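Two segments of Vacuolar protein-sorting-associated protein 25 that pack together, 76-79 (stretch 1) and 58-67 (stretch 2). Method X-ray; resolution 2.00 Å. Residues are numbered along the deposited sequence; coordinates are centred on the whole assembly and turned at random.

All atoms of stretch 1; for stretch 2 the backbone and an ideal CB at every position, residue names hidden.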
# COMPACT_ATOMS: atom_id res chain seq x y z
N VAL A 76 2.40 -1.96 5.05
CA VAL A 76 3.78 -1.53 5.09
C VAL A 76 3.86 -0.21 5.88
O VAL A 76 2.95 0.64 5.81
CB VAL A 76 4.40 -1.47 3.66
CG1 VAL A 76 3.65 -0.49 2.76
CG2 VAL A 76 5.89 -1.13 3.69
N LYS A 77 4.92 -0.07 6.68
CA LYS A 77 5.23 1.23 7.29
C LYS A 77 6.50 1.76 6.69
O LYS A 77 7.48 1.04 6.56
CB LYS A 77 5.36 1.11 8.82
CG LYS A 77 5.68 2.44 9.55
CD LYS A 77 5.46 2.27 11.06
CE LYS A 77 5.87 3.52 11.87
NZ LYS A 77 5.70 3.26 13.35
N PHE A 78 6.48 3.04 6.33
CA PHE A 78 7.67 3.70 5.78
C PHE A 78 8.34 4.54 6.85
O PHE A 78 7.68 5.07 7.74
CB PHE A 78 7.30 4.57 4.59
CG PHE A 78 6.74 3.80 3.42
CD1 PHE A 78 5.36 3.62 3.29
CD2 PHE A 78 7.59 3.23 2.48
CE1 PHE A 78 4.84 2.89 2.22
CE2 PHE A 78 7.08 2.49 1.40
CZ PHE A 78 5.71 2.33 1.28
N PHE A 79 9.65 4.63 6.75
CA PHE A 79 10.49 5.34 7.72
C PHE A 79 11.32 6.36 6.96
O PHE A 79 11.86 7.31 7.49
CB PHE A 79 11.39 4.36 8.48
CG PHE A 79 10.63 3.28 9.18
CD1 PHE A 79 10.49 2.02 8.59
CD2 PHE A 79 10.01 3.53 10.41
CE1 PHE A 79 9.78 1.00 9.23
CE2 PHE A 79 9.28 2.52 11.04
CZ PHE A 79 9.16 1.25 10.43
OXT PHE A 79 11.47 6.29 5.75
N UNK A 58 13.16 -4.47 -1.13
CA UNK A 58 14.36 -3.69 -1.37
C UNK A 58 14.42 -2.46 -0.46
O UNK A 58 15.47 -2.15 0.09
CB UNK A 58 14.42 -3.27 -2.84
N UNK A 59 13.27 -1.80 -0.28
CA UNK A 59 13.13 -0.71 0.69
C UNK A 59 13.40 -1.18 2.11
O UNK A 59 14.22 -0.58 2.80
CB UNK A 59 11.73 -0.10 0.61
N UNK A 60 12.75 -2.26 2.54
CA UNK A 60 13.00 -2.82 3.87
C UNK A 60 14.50 -3.10 4.14
O UNK A 60 14.98 -2.84 5.25
CB UNK A 60 12.20 -4.11 4.03
N UNK A 61 15.20 -3.63 3.14
CA UNK A 61 16.65 -3.89 3.23
C UNK A 61 17.47 -2.63 3.51
O UNK A 61 18.53 -2.72 4.13
CB UNK A 61 17.14 -4.53 1.93
N UNK A 62 17.00 -1.49 3.02
CA UNK A 62 17.62 -0.18 3.26
C UNK A 62 17.03 0.54 4.47
O UNK A 62 17.32 1.71 4.69
CB UNK A 62 17.47 0.70 2.02
N UNK A 63 16.20 -0.17 5.25
CA UNK A 63 15.58 0.34 6.50
C UNK A 63 14.52 1.43 6.26
O UNK A 63 14.08 2.10 7.20
CB UNK A 63 16.67 0.90 7.42
N UNK A 64 14.12 1.58 5.00
CA UNK A 64 13.14 2.59 4.62
C UNK A 64 11.70 2.13 4.79
O UNK A 64 10.77 2.92 4.61
CB UNK A 64 13.37 3.01 3.17
N UNK A 65 11.51 0.88 5.16
CA UNK A 65 10.18 0.27 5.21
C UNK A 65 10.22 -0.97 6.08
O UNK A 65 11.24 -1.63 6.17
CB UNK A 65 9.68 -0.08 3.81
N UNK A 66 9.10 -1.25 6.74
CA UNK A 66 8.91 -2.53 7.38
C UNK A 66 7.57 -3.10 6.91
O UNK A 66 6.52 -2.46 7.06
CB UNK A 66 8.96 -2.40 8.90
N UNK A 67 7.60 -4.31 6.38
CA UNK A 67 6.38 -4.91 5.83
C UNK A 67 5.61 -5.62 6.94
O UNK A 67 6.20 -6.26 7.82
CB UNK A 67 6.71 -5.89 4.70

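Stretch 1 carries strand residues V76 to F78 and closes with F79, the C-terminal residue of the chain, and stretch 2 runs from a helix through a turn into a strand antiparallel to that of stretch 1. Positions 58, 60 and 61 carry helical backbone angles, and nothing of stretch 1 lies within 5.5 Å of their ideal CB atoms. The contact therefore leaves them free, and any helix-compatible residue would serve. They are A58, Q60 and Q61.

Position 59 differs. Its CA-to-CB bond points toward stretch 1, yet the ideal CB is still 5.4 Å from F78 CE2, a gap that a medium or long apolar side chain could close. Leucine, isoleucine or methionine would all be reasonable. The residue is L59, whose CD2 comes 4.1 Å from F78 CE2 and meets the phenylalanine ring at its edge, near the ring plane.

Position 62 lies out of reach, and polar residues are natural at such a place; it is E62. At position 63 the phi/psi pair of 70/13 is left-handed, which favours glycine, asparagine or aspartate but does not exclude others. CB points sideways, so the contact asks little of the side chain. The residue is H63, whose ring leads away; its backbone O lies 3.7 Å from F79 CB.

Position 64 offers its backbone rather than its side chain: F79 N donates to the O of this residue over 3.0 Å, a bond any residue could accept. CB points away, although the ideal CB is 4.6 Å from F79 OXT, one oxygen of the terminal carboxylate. A polar or basic residue fits that setting. K64 is found, its extended chain leading to a long salt bridge between K64 NZ and E62 OE2 at 3.8 Å.

At position 65 the strand begins, and the side chain shares a face of the sheet with V76 and F78. The ideal CB already lies 3.9 Å from V76 CG2 and 4.1 Å from F78 CD2, so a small apolar residue makes contact without reaching further. A65 does this with its single methyl, while A65 CA approaches K77 O at 3.1 Å in a CA-H...O contact.

Position 66 pairs with K77 through two backbone hydrogen bonds, from its N to K77 O at 2.8 Å and from K77 N to its O at 2.9 Å. Its CB emerges on the face that K77 also uses, and the ideal CB is 3.5 Å from F79 CE1. Beta-branched, aromatic or long polar residues could all suit this strand site. The deposited E66 lays its CB against F79 CE1, and its carboxylate is hydrogen-bonded elsewhere in the structure.

Position 67 returns to the V76 face, with an ideal CB 4.9 Å from V76 CG2. Valine, isoleucine or leucine could bridge that space. I67 does so, its CG1 reaching 4.2 Å from V76 CG2, while I67 N donates to Q60 OE1 at 3.0 Å and ties the strand to the helix.

Stretch 2 (58-67) ALQQEHKAEI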
# COMPACT_ATOMS: atom_id res chain seq x y z
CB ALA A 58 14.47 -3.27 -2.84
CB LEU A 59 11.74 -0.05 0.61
CG LEU A 59 11.45 1.25 -0.17
CD1 LEU A 59 12.56 1.77 -1.08
CD2 LEU A 59 10.14 1.14 -0.92
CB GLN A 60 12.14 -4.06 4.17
CG GLN A 60 12.50 -4.73 5.51
CD GLN A 60 11.32 -5.36 6.26
OE1 GLN A 60 10.23 -5.52 5.73
NE2 GLN A 60 11.57 -5.71 7.53
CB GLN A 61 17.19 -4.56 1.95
CG GLN A 61 17.07 -6.10 1.93
CD GLN A 61 17.68 -6.73 0.67
OE1 GLN A 61 18.82 -7.22 0.68
NE2 GLN A 61 16.92 -6.70 -0.43
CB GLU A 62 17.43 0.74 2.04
CG GLU A 62 18.05 0.26 0.75
CD GLU A 62 17.53 1.04 -0.44
OE1 GLU A 62 17.78 0.61 -1.59
OE2 GLU A 62 16.85 2.07 -0.23
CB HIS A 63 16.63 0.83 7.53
CG HIS A 63 17.88 0.01 7.53
ND1 HIS A 63 17.96 -1.24 8.11
CD2 HIS A 63 19.11 0.25 6.99
CE1 HIS A 63 19.17 -1.73 7.94
NE2 HIS A 63 19.89 -0.85 7.26
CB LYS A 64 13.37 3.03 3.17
CG LYS A 64 14.74 3.69 2.96
CD LYS A 64 14.83 4.36 1.60
CE LYS A 64 16.21 4.91 1.38
NZ LYS A 64 16.29 5.84 0.21
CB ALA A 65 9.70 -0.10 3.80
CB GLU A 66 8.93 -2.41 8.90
CG GLU A 66 8.92 -3.77 9.60
CD GLU A 66 9.00 -3.66 11.13
OE1 GLU A 66 9.62 -2.70 11.65
OE2 GLU A 66 8.44 -4.55 11.80
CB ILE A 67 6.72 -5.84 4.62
CG1 ILE A 67 7.49 -5.04 3.56
CG2 ILE A 67 5.43 -6.48 4.04
CD1 ILE A 67 8.35 -5.89 2.61
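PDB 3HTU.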